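Local coordinates for acetylcholine-binding protein (Bulinus truncatus, PDB 2BJ0) that probably binds acetylcholine and related ligands, as a soluble pentameric counterpart of the ligand-binding domain of nicotinic acetylcholine receptors, at residues W4-L7 and N8-G12; W142-D145 and N146-A150; Y184-E188 and N189-D193. All coordinates share one frame; numbering follows the deposited sequence.

Interaction 1 of 3, residues W4-L7 and N8-G12; sequences WTLL and NQITG
Residues 4-7 run straight into 8-12 as one short helix, in which Asn8 N, Ile10 N and Thr11 N reach back four residues to Trp4 O, Leu6 O and Leu7 O. The straightest of these bonds is also the shortest: Thr11 N lies 2.7 Å from Leu7 O with an N-H...O angle of 176°. Ile10 N meets Leu6 O at 3.0 Å, whereas the turn is slacker at its start, where Asn8 N and Trp4 O are 3.3 Å apart. On the buried side, CG2 of Ile10 faces CD1 of Leu7 at 4.2 Å. Both leucines swing CG away from their own backbone N (chi1 -179° in Leu6); in Leu6 this brings the branch point CG, rather than a methyl, to Ile10 CD1, 4.0 Å away. This is the N-terminal helix that precedes the beta-sandwich in ligand-binding domains of the nicotinic receptor family. Ile10 also packs on Tyr60 and Met80, while Trp4 and Leu7 touch Val16 and Asp15 of a neighbouring subunit, so the helix lies at a subunit boundary. OG1 of Thr11 sits 3.0 Å from Leu7 O and is hydrogen-bonded to Lys79 O. In the more open part of the contact, OE1 of Gln9 lies 3.3 Å from the Leu6 methyl CD1, and the amide nitrogen NE2 of the same glutamine bonds to Glu13.

Interaction 2 of 3, residues W142-D145 and N146-A150; sequences WTHD and NKQFA
Asp145 opens an Asx turn with Asn146 and Lys147 in the segment known in the nicotinic receptor family as loop B, just ahead of strand 149-153. Its OD1 accepts Lys147 N at 3.0 Å, from above the carboxylate plane, because chi1 of 64° sets CG between the backbone N and the carbonyl carbon and folds the carboxylate over the turn. The backbone oxygen takes two more donors. Phe149 N approaches Asp145 O in the carbonyl plane at 3.0 Å, while Gln148 N, also 3.0 Å from Asp145 O, comes from 46° above that plane, so a beta turn and an alpha turn share one acceptor. The other carboxylate oxygen, OD2, bonds to Asn189.

The turn brings His144 against Phe149, their CB atoms 3.4 Å apart. The two rings are nearly parallel, at 22°, but slid so far that they hardly overlap. At the edge of the imidazole, OE1 of Gln148 lies 3.5 Å from His144 CD2; ND1 of this ring bonds to Asp84, and NE2 of Gln148 to Gln72 O of a neighbouring subunit. A water donates to His144 O (2.6 Å) and to Phe149 O (3.1 Å), bridging the two carbonyls across the turn. An Asx turn just beyond Trp142, whose indole meets Trp51 of the neighbouring subunit, is consistent with the principal face of a nicotinic-type binding site.

Interaction 3 of 3, residues Y184-E188 and N189-D193; sequences YSCCE and NMYDD
Tyr184 and Tyr191 stand almost perpendicular, their planes at 86°, in an offset edge-to-face pair whose centroids are 5.8 Å apart. Tyr184 supplies the edge and Tyr191 the face: CD2 of Tyr184 lies 3.9 Å from Tyr191 CD1, and its CE2 rests 3.8 Å from Tyr191 CB, near the plane of the Tyr184 ring. Both side chains have CG anti to the carbonyl carbon (chi1 -67° in Tyr184), and this choice turns the two rings into each other across the loop. The hydroxyl of Tyr184 is carried past its partner to a hydrogen bond with Lys138.

The far end of the Tyr191 ring meets the disulfide of the adjacent cysteines, Cys186 and Cys187. SG of Cys187 lies 3.4 Å from Tyr191 OH and 4.0 Å from CE1, and Cys186 SG approaches obliquely, 5.4 Å from the ring centroid. Tyr184 and the two sulfurs thus meet Tyr191 from the same side of its ring, Tyr184 toward the CB end and the sulfurs toward the hydroxyl end, as part of loop C of the nicotinic family, whose vicinal disulfide marks the ligand site. An alanine in place of Tyr191 would probably leave the Tyr184 edge without a face to pack on and the disulfide without its aromatic neighbour, opening a gap. Gln72 of a neighbouring subunit packs on the same tyrosine.

Tyr191 lies in strand 190-202, which pairs antiparallel with strand 170-183 and is joined to it here by backbone hydrogen bonding between Tyr191 and Lys182.

Overall arrangement
Interactions 2 and 3 form one neighbourhood, their centres 8 Å apart. Asn146 N lies 2.8 Å from Met190 O, a probable hydrogen bond that, with the 2.8 Å approach of Asp145 OD2 to Asn189 ND2, ties loop B to residues Asn189 and Met190. Both interactions touch the same neighbouring subunit, and 3-cyclohexyl-1-propylsulfonic acid, probably from the crystallisation liquor, is hydrogen-bonded to Trp142 O and to Cys186 N and comes within about 3 Å of the Tyr191 side chain; it probably marks the agonist pocket. Interaction 1 is remote: the helix at 4-12 lies about 24 Å from interaction 2 and 32 Å from interaction 3, centre to centre, and contacts a different subunit.

Interaction 1 of 3, residues W4-L7 and N8-G12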
# COMPACT_ATOMS: atom_id res chain seq x y z
N TRP A 4 -0.82 10.28 30.03
CA TRP A 4 -1.60 10.13 28.80
C TRP A 4 -2.25 11.39 28.29
O TRP A 4 -2.30 11.63 27.09
CB TRP A 4 -2.67 9.05 28.96
CG TRP A 4 -2.10 7.70 29.17
CD1 TRP A 4 -2.02 7.03 30.33
CD2 TRP A 4 -1.53 6.83 28.16
NE1 TRP A 4 -1.43 5.80 30.13
CE2 TRP A 4 -1.12 5.66 28.81
CE3 TRP A 4 -1.31 6.95 26.77
CZ2 TRP A 4 -0.51 4.58 28.12
CZ3 TRP A 4 -0.71 5.89 26.09
CH2 TRP A 4 -0.32 4.72 26.77
N THR A 5 -2.72 12.22 29.20
CA THR A 5 -3.31 13.49 28.81
C THR A 5 -2.30 14.45 28.18
O THR A 5 -2.68 15.32 27.42
CB THR A 5 -3.94 14.16 30.02
OG1 THR A 5 -3.11 13.93 31.16
CG2 THR A 5 -5.27 13.47 30.37
N LEU A 6 -1.02 14.33 28.52
CA LEU A 6 -0.02 15.14 27.84
C LEU A 6 0.13 14.66 26.37
O LEU A 6 0.26 15.46 25.46
CB LEU A 6 1.32 15.08 28.56
CG LEU A 6 2.45 15.93 27.95
CD1 LEU A 6 2.07 17.37 27.79
CD2 LEU A 6 3.65 15.81 28.85
N LEU A 7 0.07 13.35 26.18
CA LEU A 7 0.18 12.78 24.85
C LEU A 7 -0.91 13.35 23.95
O LEU A 7 -0.70 13.58 22.76
CB LEU A 7 0.13 11.26 24.93
CG LEU A 7 0.80 10.46 23.83
CD1 LEU A 7 2.21 11.02 23.52
CD2 LEU A 7 0.86 9.03 24.28
N ASN A 8 -2.06 13.66 24.52
CA ASN A 8 -3.11 14.30 23.75
C ASN A 8 -2.77 15.71 23.27
O ASN A 8 -3.19 16.10 22.19
CB ASN A 8 -4.42 14.31 24.56
CG ASN A 8 -4.89 12.91 24.92
OD1 ASN A 8 -4.38 11.89 24.40
ND2 ASN A 8 -5.87 12.84 25.83
N GLN A 9 -2.03 16.49 24.07
CA GLN A 9 -1.47 17.76 23.56
C GLN A 9 -0.42 17.48 22.46
O GLN A 9 -0.47 18.08 21.39
CB GLN A 9 -0.84 18.61 24.70
CG GLN A 9 -0.17 19.89 24.17
CD GLN A 9 0.71 20.61 25.17
OE1 GLN A 9 0.94 20.10 26.27
NE2 GLN A 9 1.21 21.79 24.80
N ILE A 10 0.50 16.56 22.73
CA ILE A 10 1.60 16.19 21.83
C ILE A 10 1.06 15.71 20.47
O ILE A 10 1.47 16.19 19.43
CB ILE A 10 2.49 15.12 22.50
CG1 ILE A 10 3.28 15.72 23.67
CG2 ILE A 10 3.45 14.46 21.47
CD1 ILE A 10 4.09 14.71 24.46
N THR A 11 0.12 14.77 20.49
CA THR A 11 -0.49 14.35 19.25
C THR A 11 -1.32 15.48 18.61
O THR A 11 -1.30 15.70 17.39
CB THR A 11 -1.34 13.13 19.54
OG1 THR A 11 -0.48 12.16 20.16
CG2 THR A 11 -1.82 12.49 18.23
N GLY A 12 -2.03 16.23 19.44
CA GLY A 12 -2.79 17.36 18.94
C GLY A 12 -1.99 18.39 18.20
O GLY A 12 -2.52 19.03 17.30

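Interaction 2 of 3, residues W142-D145 and N146-A150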
# COMPACT_ATOMS: atom_id res chain seq x y z
N TRP A 142 12.07 18.47 3.54
CA TRP A 142 11.43 18.88 2.31
C TRP A 142 10.76 20.23 2.42
O TRP A 142 10.70 20.96 1.43
CB TRP A 142 10.40 17.84 1.87
CG TRP A 142 9.94 18.03 0.47
CD1 TRP A 142 8.70 18.40 0.06
CD2 TRP A 142 10.72 17.88 -0.72
NE1 TRP A 142 8.65 18.47 -1.31
CE2 TRP A 142 9.88 18.15 -1.82
CE3 TRP A 142 12.05 17.51 -0.98
CZ2 TRP A 142 10.31 18.08 -3.14
CZ3 TRP A 142 12.49 17.43 -2.31
CH2 TRP A 142 11.62 17.73 -3.37
N THR A 143 10.20 20.55 3.59
CA THR A 143 9.33 21.72 3.70
C THR A 143 9.58 22.66 4.85
O THR A 143 8.82 23.62 4.97
CB THR A 143 7.82 21.31 3.77
OG1 THR A 143 7.59 20.59 4.99
CG2 THR A 143 7.46 20.34 2.66
N HIS A 144 10.61 22.42 5.67
CA HIS A 144 11.00 23.34 6.76
C HIS A 144 12.35 24.00 6.43
O HIS A 144 13.37 23.33 6.32
CB HIS A 144 11.11 22.59 8.11
CG HIS A 144 9.82 21.97 8.58
ND1 HIS A 144 9.45 20.68 8.25
CD2 HIS A 144 8.83 22.44 9.38
CE1 HIS A 144 8.27 20.40 8.79
NE2 HIS A 144 7.88 21.45 9.49
N ASP A 145 12.36 25.32 6.26
CA ASP A 145 13.62 26.06 5.95
C ASP A 145 14.48 26.17 7.21
O ASP A 145 14.04 25.76 8.28
CB ASP A 145 13.31 27.44 5.35
CG ASP A 145 12.57 28.36 6.32
OD1 ASP A 145 12.82 28.30 7.54
OD2 ASP A 145 11.71 29.18 5.95
N ASN A 146 15.69 26.72 7.11
CA ASN A 146 16.57 26.64 8.26
C ASN A 146 16.32 27.69 9.34
O ASN A 146 17.02 27.72 10.36
CB ASN A 146 18.04 26.59 7.87
CG ASN A 146 18.48 27.81 7.11
OD1 ASN A 146 17.77 28.82 7.06
ND2 ASN A 146 19.66 27.72 6.50
N LYS A 147 15.31 28.52 9.12
CA LYS A 147 14.78 29.36 10.19
C LYS A 147 13.97 28.55 11.19
O LYS A 147 13.85 28.95 12.33
CB LYS A 147 13.91 30.48 9.62
CG LYS A 147 14.56 31.85 9.50
CD LYS A 147 15.95 31.85 8.84
CE LYS A 147 16.52 33.28 8.78
NZ LYS A 147 18.03 33.33 8.67
N GLN A 148 13.44 27.40 10.75
CA GLN A 148 12.64 26.51 11.63
C GLN A 148 13.35 25.22 11.98
O GLN A 148 13.26 24.75 13.10
CB GLN A 148 11.30 26.19 10.96
CG GLN A 148 10.39 27.37 10.88
CD GLN A 148 9.02 27.04 10.31
OE1 GLN A 148 8.69 25.89 10.07
NE2 GLN A 148 8.22 28.07 10.08
N PHE A 149 14.11 24.67 11.03
CA PHE A 149 14.65 23.32 11.11
C PHE A 149 16.13 23.39 10.77
O PHE A 149 16.48 23.52 9.61
CB PHE A 149 13.92 22.52 10.04
CG PHE A 149 14.17 21.04 10.03
CD1 PHE A 149 15.36 20.51 9.55
CD2 PHE A 149 13.12 20.17 10.32
CE1 PHE A 149 15.55 19.14 9.48
CE2 PHE A 149 13.29 18.79 10.22
CZ PHE A 149 14.51 18.26 9.79
N ALA A 150 17.00 23.32 11.77
CA ALA A 150 18.43 23.37 11.49
C ALA A 150 19.06 22.00 11.65
O ALA A 150 18.87 21.36 12.67
CB ALA A 150 19.12 24.40 12.39
O HOH W 1 15.93 23.02 6.59

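Interaction 3 of 3, residues Y184-E188 and N189-D193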
# COMPACT_ATOMS: atom_id res chain seq x y z
N TYR A 184 16.50 27.76 -2.47
CA TYR A 184 15.54 27.22 -3.43
C TYR A 184 14.59 28.28 -3.97
O TYR A 184 14.34 29.32 -3.34
CB TYR A 184 14.77 26.01 -2.87
CG TYR A 184 15.67 24.81 -2.66
CD1 TYR A 184 15.94 23.93 -3.71
CD2 TYR A 184 16.27 24.59 -1.43
CE1 TYR A 184 16.78 22.83 -3.51
CE2 TYR A 184 17.10 23.50 -1.22
CZ TYR A 184 17.36 22.63 -2.25
OH TYR A 184 18.19 21.56 -2.02
N SER A 185 14.08 27.98 -5.15
CA SER A 185 13.17 28.81 -5.91
C SER A 185 11.89 29.20 -5.16
O SER A 185 11.47 30.36 -5.18
CB SER A 185 12.80 28.05 -7.18
OG SER A 185 12.11 28.88 -8.08
N CYS A 186 11.27 28.22 -4.51
CA CYS A 186 10.02 28.41 -3.79
C CYS A 186 10.05 29.51 -2.71
O CYS A 186 9.05 30.18 -2.47
CB CYS A 186 9.64 27.10 -3.12
SG CYS A 186 10.75 26.71 -1.73
N CYS A 187 11.20 29.68 -2.06
CA CYS A 187 11.24 30.28 -0.73
C CYS A 187 12.37 31.28 -0.51
O CYS A 187 13.41 31.23 -1.17
CB CYS A 187 11.33 29.16 0.32
SG CYS A 187 10.23 27.76 -0.03
N GLU A 188 12.17 32.18 0.43
CA GLU A 188 13.15 33.22 0.72
C GLU A 188 14.33 32.66 1.51
O GLU A 188 15.49 32.98 1.22
CB GLU A 188 12.49 34.38 1.46
CG GLU A 188 13.21 35.71 1.25
CD GLU A 188 12.97 36.71 2.37
OE1 GLU A 188 12.00 36.53 3.14
OE2 GLU A 188 13.77 37.67 2.47
N ASN A 189 14.04 31.82 2.52
CA ASN A 189 15.08 31.21 3.36
C ASN A 189 15.76 29.99 2.71
O ASN A 189 15.22 29.35 1.80
CB ASN A 189 14.54 30.84 4.75
CG ASN A 189 13.92 32.03 5.49
OD1 ASN A 189 14.51 33.12 5.57
ND2 ASN A 189 12.72 31.82 6.04
N MET A 190 16.96 29.68 3.19
CA MET A 190 17.66 28.50 2.73
C MET A 190 17.20 27.24 3.47
O MET A 190 16.60 27.30 4.55
CB MET A 190 19.16 28.68 2.91
CG MET A 190 19.78 29.86 2.15
SD MET A 190 21.58 29.71 2.35
CE MET A 190 22.01 31.37 2.92
N TYR A 191 17.48 26.10 2.86
CA TYR A 191 17.22 24.79 3.45
C TYR A 191 18.55 24.12 3.76
O TYR A 191 19.46 24.19 2.97
CB TYR A 191 16.41 23.95 2.46
CG TYR A 191 14.96 24.37 2.43
CD1 TYR A 191 14.57 25.61 1.93
CD2 TYR A 191 13.96 23.53 2.93
CE1 TYR A 191 13.23 26.01 1.92
CE2 TYR A 191 12.63 23.92 2.92
CZ TYR A 191 12.27 25.15 2.42
OH TYR A 191 10.94 25.55 2.44
N ASP A 192 18.67 23.50 4.93
CA ASP A 192 19.83 22.67 5.23
C ASP A 192 19.74 21.28 4.60
O ASP A 192 18.66 20.68 4.53
CB ASP A 192 19.93 22.47 6.72
CG ASP A 192 20.31 23.74 7.46
OD1 ASP A 192 20.61 24.77 6.83
OD2 ASP A 192 20.28 23.79 8.69
N ASP A 193 20.87 20.76 4.16
CA ASP A 193 20.94 19.35 3.83
C ASP A 193 22.23 18.73 4.33
O ASP A 193 23.21 19.44 4.56
CB ASP A 193 20.71 19.09 2.34
CG ASP A 193 21.80 19.64 1.48
OD1 ASP A 193 22.84 18.96 1.29
OD2 ASP A 193 21.70 20.75 0.92